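Local coordinates for coat protein (Sulfolobus turreted icosahedral virus, PDB 2BBD), which probably builds the icosahedral shell of an archaeal virus as its major capsid protein, with a fold related to those of bacterial and eukaryotic viruses, at residues A[53-65]-A[76-88]. Residues are numbered along the deposited sequence; the frame is centred on the assembly and turned at random.
Sequences SAPFPYNLVQTFN and SVSGTGLGILMYY
Phe-64 N donates to Val-77 O at 2.6 Å, and Val-77 N returns a bond of 3.1 Å to Phe-64 O, making these two a hydrogen-bonded pair of the antiparallel hairpin. Nearer the helix, Gly-79 N bonds to Gln-62 O, 3.0 Å long but with the donor 64° out of the carbonyl plane. Beside it a water donates to Val-61 O at 2.7 Å and accepts from Thr-80 N in the first turn of helix 79-89. Strand becomes helix at Ser-78: a chi1 of 59° turns OG back over that first turn, where it accepts from Gly-81 N at 2.9 Å as the N-cap, and it also bonds to Glu-187. The Tyr-58 ring lies flat on the helix because Gly-83 has no side chain to hold it off; Gly-83 CA sits 3.5 Å from the ring centroid, 11° off the normal, a CH-pi contact, and the hydroxyl is tied to Asn-94. Phe-64 CD2 meets Leu-82 CD2 at 3.7 Å, the side chains crossing near a right angle, while Trp-116 and Phe-118 of strand 108-123 pack edge-to-face with the Phe-64 ring. Backbone bonds, one water and the Ser-78 N-cap thus together define the change from strand to helix, and one CH-pi and one apolar contact pack the helix on the 3-10 turn 58-60 and strand 61-68 of this jelly-roll-type capsid domain.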
# COMPACT_ATOMS: atom_id res chain seq x y z
N SER A 53 -8.96 12.10 13.82
CA SER A 53 -9.27 12.27 12.41
C SER A 53 -8.44 11.26 11.62
O SER A 53 -7.72 10.45 12.19
CB SER A 53 -8.87 13.68 11.96
OG SER A 53 -7.46 13.81 12.04
N ALA A 54 -8.57 11.32 10.30
CA ALA A 54 -7.80 10.45 9.42
C ALA A 54 -6.33 10.73 9.75
O ALA A 54 -5.98 11.84 10.17
CB ALA A 54 -8.10 10.81 7.97
N PRO A 55 -5.44 9.76 9.53
CA PRO A 55 -5.64 8.41 8.99
C PRO A 55 -6.24 7.34 9.90
O PRO A 55 -6.17 6.15 9.59
CB PRO A 55 -4.24 8.04 8.49
CG PRO A 55 -3.38 8.63 9.55
CD PRO A 55 -4.01 10.00 9.79
N PHE A 56 -6.82 7.73 11.04
CA PHE A 56 -7.48 6.74 11.88
C PHE A 56 -8.69 6.31 11.05
O PHE A 56 -9.28 7.12 10.33
CB PHE A 56 -7.94 7.36 13.21
CG PHE A 56 -8.94 6.51 13.97
CD1 PHE A 56 -10.30 6.57 13.66
CD2 PHE A 56 -8.52 5.63 14.96
CE1 PHE A 56 -11.23 5.76 14.33
CE2 PHE A 56 -9.44 4.81 15.63
CZ PHE A 56 -10.80 4.88 15.31
N PRO A 57 -9.10 5.03 11.13
CA PRO A 57 -8.56 3.92 11.93
C PRO A 57 -7.42 3.11 11.30
O PRO A 57 -6.89 2.18 11.93
CB PRO A 57 -9.81 3.07 12.18
CG PRO A 57 -10.52 3.18 10.86
CD PRO A 57 -10.36 4.65 10.47
N TYR A 58 -7.02 3.45 10.07
CA TYR A 58 -5.95 2.71 9.41
C TYR A 58 -4.63 2.73 10.16
O TYR A 58 -3.86 1.77 10.07
CB TYR A 58 -5.71 3.23 7.99
CG TYR A 58 -6.86 2.95 7.05
CD1 TYR A 58 -7.32 1.65 6.84
CD2 TYR A 58 -7.49 3.99 6.36
CE1 TYR A 58 -8.37 1.39 5.96
CE2 TYR A 58 -8.54 3.74 5.49
CZ TYR A 58 -8.97 2.45 5.29
OH TYR A 58 -9.99 2.20 4.42
N ASN A 59 -4.35 3.82 10.89
CA ASN A 59 -3.10 3.90 11.62
C ASN A 59 -3.09 3.08 12.92
O ASN A 59 -2.20 3.23 13.77
CB ASN A 59 -2.71 5.36 11.91
CG ASN A 59 -3.68 6.08 12.81
OD1 ASN A 59 -4.69 5.52 13.24
ND2 ASN A 59 -3.38 7.33 13.09
N LEU A 60 -4.09 2.21 13.09
CA LEU A 60 -4.12 1.33 14.26
C LEU A 60 -3.08 0.23 13.97
O LEU A 60 -2.76 -0.59 14.84
CB LEU A 60 -5.50 0.73 14.48
CG LEU A 60 -6.55 1.69 15.07
CD1 LEU A 60 -7.85 0.94 15.28
CD2 LEU A 60 -6.04 2.25 16.40
N VAL A 61 -2.59 0.21 12.73
CA VAL A 61 -1.53 -0.70 12.34
C VAL A 61 -0.43 0.24 11.90
O VAL A 61 -0.66 1.11 11.05
CB VAL A 61 -1.90 -1.62 11.13
CG1 VAL A 61 -0.62 -2.16 10.49
CG2 VAL A 61 -2.73 -2.83 11.61
N GLN A 62 0.74 0.12 12.51
CA GLN A 62 1.85 0.99 12.14
C GLN A 62 2.42 0.56 10.78
O GLN A 62 2.46 1.37 9.85
CB GLN A 62 2.95 0.95 13.21
CG GLN A 62 4.11 1.91 12.93
CD GLN A 62 4.95 2.21 14.17
OE1 GLN A 62 4.42 2.66 15.19
NE2 GLN A 62 6.26 1.98 14.07
N THR A 63 2.84 -0.70 10.66
CA THR A 63 3.38 -1.17 9.38
C THR A 63 3.05 -2.63 9.08
O THR A 63 2.86 -3.45 9.98
CB THR A 63 4.93 -1.05 9.32
OG1 THR A 63 5.51 -1.95 10.27
CG2 THR A 63 5.39 0.36 9.62
N PHE A 64 2.96 -2.94 7.79
CA PHE A 64 2.73 -4.29 7.31
C PHE A 64 3.97 -4.70 6.54
O PHE A 64 4.47 -3.94 5.71
CB PHE A 64 1.57 -4.38 6.32
CG PHE A 64 0.22 -4.35 6.95
CD1 PHE A 64 -0.21 -5.37 7.78
CD2 PHE A 64 -0.66 -3.31 6.66
CE1 PHE A 64 -1.49 -5.36 8.32
CE2 PHE A 64 -1.94 -3.29 7.20
CZ PHE A 64 -2.36 -4.32 8.03
N ASN A 65 4.47 -5.89 6.82
CA ASN A 65 5.63 -6.39 6.09
C ASN A 65 5.35 -7.81 5.62
O ASN A 65 5.15 -8.72 6.42
CB ASN A 65 6.88 -6.34 6.96
CG ASN A 65 8.12 -6.68 6.18
OD1 ASN A 65 8.39 -7.85 5.87
ND2 ASN A 65 8.90 -5.66 5.84
N SER A 76 6.04 -3.60 2.02
CA SER A 76 6.63 -2.88 3.14
C SER A 76 5.88 -1.55 3.10
O SER A 76 6.28 -0.61 2.40
CB SER A 76 8.13 -2.68 2.93
OG SER A 76 8.69 -2.08 4.09
N VAL A 77 4.78 -1.48 3.83
CA VAL A 77 3.94 -0.29 3.85
C VAL A 77 3.35 -0.06 5.24
O VAL A 77 3.20 -0.99 6.03
CB VAL A 77 2.75 -0.45 2.87
CG1 VAL A 77 3.25 -0.66 1.45
CG2 VAL A 77 1.90 -1.64 3.30
N SER A 78 2.99 1.19 5.50
CA SER A 78 2.38 1.56 6.77
C SER A 78 0.91 1.15 6.71
O SER A 78 0.38 0.91 5.63
CB SER A 78 2.49 3.07 6.98
OG SER A 78 1.84 3.78 5.94
N GLY A 79 0.26 1.05 7.86
CA GLY A 79 -1.15 0.71 7.85
C GLY A 79 -1.92 1.85 7.19
O GLY A 79 -2.93 1.64 6.50
N THR A 80 -1.42 3.07 7.39
CA THR A 80 -2.02 4.28 6.81
C THR A 80 -2.00 4.28 5.28
O THR A 80 -3.04 4.43 4.64
CB THR A 80 -1.29 5.55 7.31
OG1 THR A 80 -1.56 5.75 8.69
CG2 THR A 80 -1.74 6.77 6.51
N GLY A 81 -0.81 4.12 4.70
CA GLY A 81 -0.68 4.12 3.26
C GLY A 81 -1.47 3.04 2.54
O GLY A 81 -2.14 3.32 1.53
N LEU A 82 -1.38 1.81 3.03
CA LEU A 82 -2.11 0.71 2.40
C LEU A 82 -3.61 0.94 2.54
O LEU A 82 -4.39 0.58 1.65
CB LEU A 82 -1.71 -0.63 3.04
CG LEU A 82 -2.29 -1.90 2.39
CD1 LEU A 82 -1.91 -1.95 0.90
CD2 LEU A 82 -1.76 -3.14 3.12
N GLY A 83 -4.00 1.54 3.67
CA GLY A 83 -5.40 1.83 3.94
C GLY A 83 -5.94 2.88 2.97
O GLY A 83 -7.06 2.76 2.47
N ILE A 84 -5.14 3.90 2.71
CA ILE A 84 -5.57 4.93 1.77
C ILE A 84 -5.64 4.30 0.37
O ILE A 84 -6.54 4.62 -0.41
CB ILE A 84 -4.60 6.14 1.81
CG1 ILE A 84 -4.74 6.85 3.16
CG2 ILE A 84 -4.91 7.12 0.68
CD1 ILE A 84 -3.64 7.86 3.46
N LEU A 85 -4.73 3.38 0.07
CA LEU A 85 -4.76 2.71 -1.22
C LEU A 85 -6.06 1.90 -1.32
O LEU A 85 -6.70 1.85 -2.37
CB LEU A 85 -3.55 1.78 -1.40
CG LEU A 85 -3.44 1.09 -2.77
CD1 LEU A 85 -3.23 2.15 -3.85
CD2 LEU A 85 -2.28 0.10 -2.78
N MSE A 86 -6.47 1.28 -0.21
CA MSE A 86 -7.70 0.50 -0.20
C MSE A 86 -8.90 1.42 -0.47
O MSE A 86 -9.82 1.08 -1.21
CB MSE A 86 -7.89 -0.20 1.15
CG MSE A 86 -6.85 -1.25 1.47
SE MSE A 86 -6.76 -2.62 0.09
CE MSE A 86 -5.04 -2.15 -0.66
N TYR A 87 -8.89 2.58 0.17
CA TYR A 87 -9.96 3.55 0.01
C TYR A 87 -10.19 3.85 -1.48
O TYR A 87 -11.31 3.78 -1.97
CB TYR A 87 -9.60 4.84 0.75
CG TYR A 87 -10.49 6.03 0.45
CD1 TYR A 87 -11.66 6.25 1.19
CD2 TYR A 87 -10.15 6.94 -0.55
CE1 TYR A 87 -12.46 7.37 0.93
CE2 TYR A 87 -10.95 8.04 -0.82
CZ TYR A 87 -12.09 8.26 -0.08
OH TYR A 87 -12.84 9.37 -0.35
N TYR A 88 -9.12 4.17 -2.18
CA TYR A 88 -9.22 4.49 -3.60
C TYR A 88 -9.61 3.31 -4.50
O TYR A 88 -10.49 3.44 -5.36
CB TYR A 88 -7.89 5.08 -4.10
CG TYR A 88 -7.70 6.54 -3.73
CD1 TYR A 88 -8.43 7.53 -4.36
CD2 TYR A 88 -6.79 6.92 -2.74
CE1 TYR A 88 -8.26 8.88 -4.03
CE2 TYR A 88 -6.62 8.27 -2.39
CZ TYR A 88 -7.36 9.24 -3.05
OH TYR A 88 -7.20 10.58 -2.74
O HOH W 1 -0.08 3.43 9.79